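Side-chain contacts in dihydrodipicolinate synthase (Oceanobacillus iheyensis HTE831, PDB 3D0C), which probably acts as a 4-hydroxy-tetrahydrodipicolinate synthase, a TIM-barrel lyase that would condense pyruvate with aspartate semialdehyde through a Schiff base on the lysine pathway: residues 124-127 against 128-132; 144-147 against 148-151; 174-177 against 178-182. The protein carries 1 engineered substitution. All coordinates share one frame; numbering follows the deposited sequence.

Contact 1 (124-127 against 128-132); sequences GAVE and YYRNI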
# COMPACT_ATOMS: atom_id res chain seq x y z
N GLY A 124 -6.03 -16.06 -1.27
CA GLY A 124 -6.47 -14.95 -2.10
C GLY A 124 -5.32 -14.38 -2.90
O GLY A 124 -5.50 -13.91 -4.03
N ALA A 125 -4.12 -14.42 -2.32
CA ALA A 125 -2.93 -13.92 -2.99
C ALA A 125 -2.68 -14.78 -4.22
O ALA A 125 -2.37 -14.27 -5.30
CB ALA A 125 -1.73 -13.98 -2.05
N VAL A 126 -2.81 -16.10 -4.06
CA VAL A 126 -2.60 -17.00 -5.19
C VAL A 126 -3.54 -16.62 -6.34
O VAL A 126 -3.12 -16.54 -7.49
CB VAL A 126 -2.83 -18.47 -4.78
CG1 VAL A 126 -2.81 -19.36 -6.01
CG2 VAL A 126 -1.75 -18.91 -3.79
N GLU A 127 -4.81 -16.37 -6.02
CA GLU A 127 -5.80 -15.99 -7.03
C GLU A 127 -5.45 -14.65 -7.70
O GLU A 127 -5.57 -14.49 -8.92
CB GLU A 127 -7.19 -15.91 -6.40
CG GLU A 127 -7.68 -17.24 -5.87
CD GLU A 127 -7.75 -18.30 -6.96
OE1 GLU A 127 -8.52 -18.10 -7.92
OE2 GLU A 127 -7.03 -19.32 -6.85
N TYR A 128 -5.03 -13.70 -6.88
CA TYR A 128 -4.65 -12.37 -7.36
C TYR A 128 -3.54 -12.51 -8.40
O TYR A 128 -3.67 -12.06 -9.55
CB TYR A 128 -4.14 -11.53 -6.18
CG TYR A 128 -3.66 -10.15 -6.55
CD1 TYR A 128 -4.56 -9.11 -6.75
CD2 TYR A 128 -2.30 -9.89 -6.72
CE1 TYR A 128 -4.12 -7.84 -7.11
CE2 TYR A 128 -1.85 -8.63 -7.07
CZ TYR A 128 -2.76 -7.60 -7.26
OH TYR A 128 -2.30 -6.36 -7.62
N TYR A 129 -2.46 -13.15 -7.99
CA TYR A 129 -1.32 -13.34 -8.87
C TYR A 129 -1.62 -14.14 -10.13
O TYR A 129 -1.26 -13.76 -11.24
CB TYR A 129 -0.18 -14.03 -8.12
CG TYR A 129 0.48 -13.15 -7.08
CD1 TYR A 129 0.95 -11.88 -7.41
CD2 TYR A 129 0.65 -13.60 -5.77
CE1 TYR A 129 1.57 -11.07 -6.45
CE2 TYR A 129 1.27 -12.80 -4.81
CZ TYR A 129 1.72 -11.54 -5.16
OH TYR A 129 2.33 -10.75 -4.21
N ARG A 130 -2.28 -15.27 -9.97
CA ARG A 130 -2.58 -16.11 -11.12
C ARG A 130 -3.48 -15.46 -12.18
O ARG A 130 -3.26 -15.64 -13.38
CB ARG A 130 -3.21 -17.43 -10.65
CG ARG A 130 -3.49 -18.38 -11.79
CD ARG A 130 -3.44 -19.80 -11.29
NE ARG A 130 -4.35 -19.99 -10.17
CZ ARG A 130 -4.15 -20.88 -9.21
NH1 ARG A 130 -3.07 -21.64 -9.25
NH2 ARG A 130 -5.03 -21.01 -8.23
N ASN A 131 -4.51 -14.73 -11.75
CA ASN A 131 -5.39 -14.09 -12.72
C ASN A 131 -4.63 -13.01 -13.51
O ASN A 131 -4.93 -12.79 -14.68
CB ASN A 131 -6.61 -13.48 -12.03
CG ASN A 131 -7.51 -14.53 -11.40
OD1 ASN A 131 -7.45 -15.71 -11.75
ND2 ASN A 131 -8.36 -14.10 -10.47
N ILE A 132 -3.66 -12.35 -12.90
CA ILE A 132 -2.92 -11.32 -13.62
C ILE A 132 -1.95 -11.93 -14.64
O ILE A 132 -1.96 -11.55 -15.82
CB ILE A 132 -2.18 -10.39 -12.64
CG1 ILE A 132 -3.22 -9.66 -11.78
CG2 ILE A 132 -1.30 -9.39 -13.40
CD1 ILE A 132 -2.63 -8.84 -10.70
O HOH W 1 -10.16 -16.50 -9.19

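Contact 2 (144-147 against 148-151); sequences FKDA and HLSD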
# COMPACT_ATOMS: atom_id res chain seq x y z
N PHE A 144 7.91 -10.19 -3.87
CA PHE A 144 7.41 -10.82 -2.64
C PHE A 144 8.08 -10.24 -1.39
O PHE A 144 9.23 -10.57 -1.08
CB PHE A 144 7.70 -12.33 -2.73
CG PHE A 144 6.81 -13.17 -1.87
CD1 PHE A 144 5.52 -13.48 -2.28
CD2 PHE A 144 7.26 -13.66 -0.65
CE1 PHE A 144 4.69 -14.28 -1.49
CE2 PHE A 144 6.45 -14.46 0.15
CZ PHE A 144 5.16 -14.77 -0.27
N LYS A 145 7.35 -9.42 -0.64
CA LYS A 145 7.93 -8.79 0.54
C LYS A 145 7.10 -8.84 1.83
O LYS A 145 7.51 -8.27 2.84
CB LYS A 145 8.22 -7.33 0.22
CG LYS A 145 6.96 -6.49 0.08
CD LYS A 145 7.25 -5.09 -0.45
CE LYS A 145 8.22 -4.33 0.43
NZ LYS A 145 8.67 -3.06 -0.21
N ASP A 146 5.95 -9.51 1.79
CA ASP A 146 5.06 -9.59 2.96
C ASP A 146 5.39 -10.85 3.76
O ASP A 146 5.00 -11.95 3.37
CB ASP A 146 3.60 -9.64 2.48
CG ASP A 146 2.59 -9.58 3.63
OD1 ASP A 146 2.95 -9.79 4.80
OD2 ASP A 146 1.40 -9.32 3.33
N ALA A 147 6.10 -10.69 4.87
CA ALA A 147 6.47 -11.83 5.70
C ALA A 147 5.25 -12.58 6.25
O ALA A 147 5.36 -13.75 6.65
CB ALA A 147 7.38 -11.38 6.85
N HIS A 148 4.09 -11.93 6.27
CA HIS A 148 2.87 -12.53 6.79
C HIS A 148 2.25 -13.55 5.83
O HIS A 148 1.35 -14.30 6.21
CB HIS A 148 1.84 -11.45 7.12
CG HIS A 148 2.23 -10.61 8.30
ND1 HIS A 148 2.18 -11.08 9.59
CD2 HIS A 148 2.72 -9.35 8.37
CE1 HIS A 148 2.62 -10.14 10.42
NE2 HIS A 148 2.95 -9.08 9.70
N LEU A 149 2.73 -13.56 4.59
CA LEU A 149 2.25 -14.51 3.61
C LEU A 149 3.21 -15.69 3.58
O LEU A 149 4.41 -15.52 3.77
CB LEU A 149 2.18 -13.88 2.22
CG LEU A 149 1.13 -12.78 2.06
CD1 LEU A 149 1.13 -12.28 0.62
CD2 LEU A 149 -0.25 -13.33 2.45
N SER A 150 2.67 -16.87 3.34
CA SER A 150 3.48 -18.07 3.31
C SER A 150 4.25 -18.23 2.01
O SER A 150 3.76 -17.87 0.92
CB SER A 150 2.59 -19.29 3.52
OG SER A 150 3.31 -20.50 3.33
N ASP A 151 5.45 -18.77 2.11
CA ASP A 151 6.25 -19.02 0.93
C ASP A 151 5.54 -20.04 0.03
O ASP A 151 5.90 -20.21 -1.13
CB ASP A 151 7.64 -19.53 1.32
CG ASP A 151 8.46 -18.47 2.03
OD1 ASP A 151 8.42 -17.31 1.57
OD2 ASP A 151 9.13 -18.79 3.04

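Contact 3 (174-177 against 178-182); sequences QRVT and QVMRA. Engineered in segment 178-182: Met-180 (natural residue Ile).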
# COMPACT_ATOMS: atom_id res chain seq x y z
N GLN A 174 16.58 -17.78 6.58
CA GLN A 174 16.12 -19.16 6.73
C GLN A 174 15.04 -19.41 5.66
O GLN A 174 15.08 -20.42 4.96
CB GLN A 174 15.51 -19.39 8.11
CG GLN A 174 16.45 -19.20 9.30
CD GLN A 174 17.53 -20.27 9.40
OE1 GLN A 174 17.37 -21.39 8.91
NE2 GLN A 174 18.64 -19.93 10.05
N ARG A 175 14.09 -18.49 5.56
CA ARG A 175 13.00 -18.62 4.59
C ARG A 175 13.47 -18.59 3.15
O ARG A 175 12.98 -19.35 2.32
CB ARG A 175 11.96 -17.50 4.78
CG ARG A 175 11.02 -17.73 5.94
CD ARG A 175 9.94 -16.65 6.05
NE ARG A 175 9.04 -16.63 4.90
CZ ARG A 175 7.88 -15.96 4.88
NH1 ARG A 175 7.50 -15.27 5.95
NH2 ARG A 175 7.11 -15.98 3.81
N VAL A 176 14.42 -17.71 2.83
CA VAL A 176 14.89 -17.63 1.46
C VAL A 176 15.56 -18.92 1.05
O VAL A 176 15.40 -19.38 -0.08
CB VAL A 176 15.87 -16.44 1.24
CG1 VAL A 176 17.15 -16.62 2.03
CG2 VAL A 176 16.17 -16.33 -0.25
N THR A 177 16.31 -19.52 1.97
CA THR A 177 16.99 -20.78 1.68
C THR A 177 15.95 -21.89 1.48
O THR A 177 16.05 -22.68 0.55
CB THR A 177 17.95 -21.16 2.82
OG1 THR A 177 18.90 -20.11 3.01
CG2 THR A 177 18.68 -22.46 2.50
N GLN A 178 14.95 -21.94 2.35
CA GLN A 178 13.92 -22.96 2.25
C GLN A 178 13.13 -22.91 0.93
O GLN A 178 13.06 -23.90 0.20
CB GLN A 178 12.94 -22.84 3.41
CG GLN A 178 13.52 -23.18 4.77
CD GLN A 178 12.65 -22.64 5.89
OE1 GLN A 178 11.45 -22.44 5.72
NE2 GLN A 178 13.26 -22.40 7.05
N VAL A 179 12.55 -21.75 0.62
CA VAL A 179 11.76 -21.64 -0.60
C VAL A 179 12.58 -21.99 -1.86
O VAL A 179 12.07 -22.66 -2.76
CB VAL A 179 11.11 -20.23 -0.74
CG1 VAL A 179 12.16 -19.18 -1.05
CG2 VAL A 179 10.05 -20.26 -1.82
N MSE A 180 13.83 -21.56 -1.91
CA MSE A 180 14.66 -21.85 -3.08
C MSE A 180 15.02 -23.33 -3.25
O MSE A 180 15.24 -23.80 -4.37
CB MSE A 180 15.93 -21.01 -3.06
CG MSE A 180 15.65 -19.53 -3.20
SE MSE A 180 17.22 -18.49 -3.60
CE MSE A 180 18.09 -18.69 -1.88
N ARG A 181 15.08 -24.05 -2.14
CA ARG A 181 15.39 -25.47 -2.22
C ARG A 181 14.11 -26.23 -2.56
O ARG A 181 14.15 -27.33 -3.11
CB ARG A 181 15.95 -25.98 -0.89
CG ARG A 181 17.33 -25.44 -0.55
CD ARG A 181 17.82 -25.95 0.80
NE ARG A 181 17.90 -27.41 0.85
CZ ARG A 181 18.73 -28.15 0.12
NH1 ARG A 181 19.56 -27.57 -0.74
NH2 ARG A 181 18.73 -29.47 0.24
N ALA A 182 12.97 -25.62 -2.25
CA ALA A 182 11.67 -26.24 -2.49
C ALA A 182 11.22 -26.19 -3.95
O ALA A 182 10.55 -27.12 -4.43
CB ALA A 182 10.62 -25.58 -1.61

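Contact 1 (124-127 against 128-132)
On helix 122-135 of the TIM barrel, Val-126 and Glu-127 meet the guanidinium of Arg-130 one turn further on. Glu-127 and Arg-130 lie side by side and point the same way, and their ends join in a salt bridge: OE2 of Glu-127 stands 3.0 Å from NH2 of Arg-130. The N-H...O angle of 140° is well short of straight. OE2 is met on its syn side, and the carboxylate and guanidinium planes are turned 65° apart. With CG anti to the backbone N (chi1 -177°) and a bend at chi3, Arg-130 turns its flat end back along the helix. There CG1 of Val-126 sits over one face, off-centre, 3.5 Å from NH2 of Arg-130.

The other carboxylate oxygen, Glu-127 OE1, accepts from a water at 2.6 Å; that water also accepts a longer bond, 3.3 Å, from ND2 of Asn-131. The same ND2 donates to Glu-280 of the second subunit, which places this polar flank beside the dimer partner. In the beta-alpha-beta unit formed with strands 109-112 and 140-144, the tyrosines belong to the buried flank. Tyr-129 brings CE2 to 4.2 Å from CB of Ala-125 and packs on Leu-157 of helix 152-157. Ile-132 CD1 covers part of one face of the Tyr-128 ring, whose OH hydrogen-bonds to the carbonyl of Tyr-90.

Contact 2 (144-147 against 148-151)
A type I beta turn runs from Asp-146 to Leu-149, closed by the bond from Leu-149 N to Asp-146 O at 3.0 Å. Asp-146 holds the turn a second time with its side chain: OD1 accepts from His-148 N at 2.8 Å, with an N-H...O angle of 141°, the donor standing above the carboxylate plane. This pairing of an aspartate side chain with the N-H two residues on is an Asx turn, here laid over the beta turn. CG of Asp-146 lies anti to the backbone N (chi1 -173°), which swings the carboxylate over toward that N-H. Asp-146 OD1 also lies at the edge of the His-148 ring, in its plane, 3.6 Å from CD2 of His-148, while the carboxylate is nearly upright to the ring at 79°. The other oxygen, Asp-146 OD2, meets the flank of Leu-149, 3.7 Å from CG of Leu-149.

Residues 145-151 form the loop that leads from barrel strand 140-144 into helix 152-157, next to the predicted active-site Tyr-143. Phe-144, at the strand's end, reaches across the loop to residues further on: its CZ comes to 4.0 Å from CB of Leu-149 and 3.6 Å from O of Ser-150. Its CE2 lies 3.7 Å from OD1 of Asp-151, an oxygen that hydrogen-bonds to the hydroxyl of Tyr-168. Ser-150 turns its OG to the backbone N of Asp-152, capping the start of the helix.

Contact 3 (174-177 against 178-182)
Four successive i to i+4 backbone bonds join 174-177 to 178-182, which together make up nearly all of helix 173-182. The bond from Met-180 N to Val-176 O, at 3.3 Å, is the longest of the four. Val-176 and Met-180, an engineered residue (isoleucine in the natural sequence) present as selenomethionine, lie side by side and point the same way. The chain of Met-180 is extended at chi2 and bends at chi3 (-69°), bringing CE back to CG2 of Val-176 at 3.5 Å, tight for two carbons. CG of Met-180 passes 3.1 Å from O of Val-176.

In the beta-alpha-beta unit of strands 163-168 and 190-193, this pair faces helix 196-206, where both residues touch Ala-206. Val-179 packs on Tyr-168 and Phe-191 of the two strands. Round the helix, Thr-177 and Arg-181 run alongside each other: CG2 of Thr-177 meets CD of Arg-181 at 4.0 Å, an aliphatic touch that leaves the guanidinium out of the pair. Thr-177 OG1 turns back to the carbonyl of Ile-173. Gln-178, extended beyond CG, reaches toward the base of Gln-174, its NE2 3.9 Å from CB of Gln-174.

All three contacts are local and come in series along the chain; none nests in or crosses another. Contact 1 spans successive turns of helix 122-135, contact 2 closes the tight turn after strand 140-144, and contact 3 lies on helix 173-182, beyond strand 163-168. Contact 2 touches both others. Ala-125 CB of contact 1 packs on Leu-149 CD1. From contact 3, Arg-175 reaches into the loop: it forms a salt bridge with Asp-151, and its NH1 and NH2 probably hydrogen-bond to the carbonyls of Ala-147 and Leu-149. Contacts 1 and 3 stay about 11 Å apart at their nearest atoms, with the loop bridging neighbouring beta-alpha units of the barrel.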